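Long-range contact in aminopeptidase YwaD (Bacillus subtilis, PDB 6HC6), which removes a range of N-terminal amino acids from peptides as a secreted, monomeric aminopeptidase of the M28 family that works with two zinc ions: residues Leu296-Ser301 with Ser448-Asp453. Numbering follows the deposited sequence.
Sequences LGLLGS and SDIFED. With ZN (zinc ion), chain E.
G297 lies against the ring of F451, its CA 3.6 Å from CE2, with the two backbones so close that CA of G297 and CA of F451 are 5.0 Å apart. A CB on G297 would run into CE2, and the backbone angles at this residue (phi 118°, psi 43°) would also jam it against the carbonyl O of L296. That same carbonyl O sits at the ring edge, near its plane, 3.8 Å from CE2. I450 lays CG2 over one face of the F451 ring, 3.7 Å above the plane and toward the rim. This methyl, anti to its own backbone N, also meets CD1 of L298 at 3.9 Å. L298, in the N-cap position of helix 299-306, holds its CG anti to the carbonyl carbon (chi1 -41°), and its forked end straddles the backbone O of I450, 3.6 Å from CG. An alanine at L298 would take away the three carbons packed round that carbonyl O, and with them the contact to I450 CG2, and would probably leave a gap beside V374 and P375 of helix 373-378, which the leucine side chain also touches. Within 448-453, the backbone O of F451 accepts a hydrogen bond from S370 OG. One residue on, E452 puts OE1 2.3 Å from zinc, in a site completed by D262, E295, H401 and a water, which gives a 2.5 Å hydrogen bond to OE2. Y400 OH is hydrogen-bonded to OE1, and D453 OD2 accepts from H401 ND1, a second-shell bond that probably orients that ligand. The two segments thus meet by van der Waals contact, with no hydrogen bond between them; this packing probably holds the C-terminal tail beside the turn after E295, while E452, joining E295 on one zinc, supplies the directional tie.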
loop_
_atom_site.group_PDB
_atom_site.type_symbol
_atom_site.label_atom_id
_atom_site.label_comp_id
_atom_site.label_asym_id
_atom_site.label_seq_id
_atom_site.Cartn_x
_atom_site.Cartn_y
_atom_site.Cartn_z
ATOM N N LEU A 296 2.592 -1.145 -5.009
ATOM C CA LEU A 296 3.757 -1.316 -5.857
ATOM C C LEU A 296 4.854 -0.316 -5.543
ATOM O O LEU A 296 5.872 -0.298 -6.243
ATOM C CB LEU A 296 3.356 -1.189 -7.326
ATOM C CG LEU A 296 2.415 -2.269 -7.849
ATOM C CD1 LEU A 296 2.159 -1.997 -9.328
ATOM C CD2 LEU A 296 3.092 -3.631 -7.686
ATOM N N GLY A 297 4.663 0.532 -4.534
ATOM C CA GLY A 297 5.681 1.503 -4.185
ATOM C C GLY A 297 5.197 2.938 -4.328
ATOM O O GLY A 297 5.928 3.794 -4.836
ATOM N N LEU A 298 3.970 3.211 -3.881
ATOM C CA LEU A 298 3.438 4.571 -3.859
ATOM C C LEU A 298 3.325 5.145 -5.267
ATOM O O LEU A 298 3.563 6.328 -5.484
ATOM C CB LEU A 298 4.302 5.498 -2.988
ATOM C CG LEU A 298 4.806 4.914 -1.674
ATOM C CD1 LEU A 298 5.538 5.979 -0.841
ATOM C CD2 LEU A 298 3.618 4.312 -0.894
ATOM N N LEU A 299 2.972 4.304 -6.242
ATOM C CA LEU A 299 3.080 4.771 -7.626
ATOM C C LEU A 299 2.062 5.857 -7.943
ATOM O O LEU A 299 2.359 6.777 -8.721
ATOM C CB LEU A 299 2.920 3.607 -8.598
ATOM C CG LEU A 299 4.018 2.549 -8.474
ATOM C CD1 LEU A 299 3.899 1.550 -9.621
ATOM C CD2 LEU A 299 5.408 3.186 -8.448
ATOM N N GLY A 300 0.869 5.770 -7.370
ATOM C CA GLY A 300 -0.157 6.759 -7.652
ATOM C C GLY A 300 0.102 8.081 -6.966
ATOM O O GLY A 300 -0.033 9.137 -7.589
ATOM N N SER A 301 0.471 8.047 -5.680
ATOM C CA SER A 301 0.773 9.309 -5.007
ATOM C C SER A 301 2.052 9.940 -5.552
ATOM O O SER A 301 2.139 11.173 -5.659
ATOM C CB SER A 301 0.860 9.092 -3.492
ATOM O OG SER A 301 1.789 8.076 -3.191
ATOM N N SER A 448 13.158 1.530 2.463
ATOM C CA SER A 448 12.336 0.937 3.511
ATOM C C SER A 448 11.273 1.888 4.036
ATOM O O SER A 448 10.379 1.448 4.770
ATOM C CB SER A 448 13.208 0.437 4.669
ATOM O OG SER A 448 13.648 1.508 5.479
ATOM N N ASP A 449 11.337 3.171 3.676
ATOM C CA ASP A 449 10.257 4.102 3.957
ATOM C C ASP A 449 9.344 4.319 2.758
ATOM O O ASP A 449 8.406 5.113 2.845
ATOM C CB ASP A 449 10.820 5.442 4.435
ATOM C CG ASP A 449 11.310 5.382 5.875
ATOM O OD1 ASP A 449 10.680 4.678 6.700
ATOM O OD2 ASP A 449 12.330 6.033 6.177
ATOM N N ILE A 450 9.587 3.634 1.646
ATOM C CA ILE A 450 8.729 3.719 0.470
ATOM C C ILE A 450 7.929 2.440 0.285
ATOM O O ILE A 450 6.711 2.474 0.109
ATOM C CB ILE A 450 9.548 4.041 -0.797
ATOM C CG1 ILE A 450 10.134 5.447 -0.691
ATOM C CG2 ILE A 450 8.645 3.906 -2.032
ATOM C CD1 ILE A 450 11.143 5.762 -1.747
ATOM N N PHE A 451 8.603 1.299 0.325
ATOM C CA PHE A 451 7.996 0.023 -0.006
ATOM C C PHE A 451 7.574 -0.729 1.255
ATOM O O PHE A 451 8.019 -0.431 2.366
ATOM C CB PHE A 451 8.969 -0.819 -0.832
ATOM C CG PHE A 451 9.424 -0.143 -2.089
ATOM C CD1 PHE A 451 10.558 0.648 -2.097
ATOM C CD2 PHE A 451 8.691 -0.277 -3.261
ATOM C CE1 PHE A 451 10.969 1.282 -3.253
ATOM C CE2 PHE A 451 9.095 0.367 -4.419
ATOM C CZ PHE A 451 10.232 1.145 -4.413
ATOM N N GLU A 452 6.687 -1.705 1.059
ATOM C CA GLU A 452 6.273 -2.647 2.087
ATOM C C GLU A 452 6.835 -4.020 1.747
ATOM O O GLU A 452 6.962 -4.370 0.569
ATOM C CB GLU A 452 4.745 -2.714 2.192
ATOM C CG GLU A 452 4.122 -1.340 2.464
ATOM C CD GLU A 452 2.603 -1.313 2.375
ATOM O OE1 GLU A 452 1.938 -2.349 2.631
ATOM O OE2 GLU A 452 2.064 -0.224 2.080
ATOM N N ASP A 453 7.192 -4.785 2.777
ATOM C CA ASP A 453 7.630 -6.173 2.618
ATOM C C ASP A 453 8.817 -6.294 1.655
ATOM O O ASP A 453 8.746 -6.985 0.637
ATOM C CB ASP A 453 6.473 -7.060 2.130
ATOM C CG ASP A 453 5.351 -7.197 3.145
ATOM O OD1 ASP A 453 5.572 -6.887 4.338
ATOM O OD2 ASP A 453 4.247 -7.640 2.741
HETATM ZN ZN ZN E . -0.205 -2.813 2.022
HETATM O O HOH W 1 -0.381 -0.516 1.932
#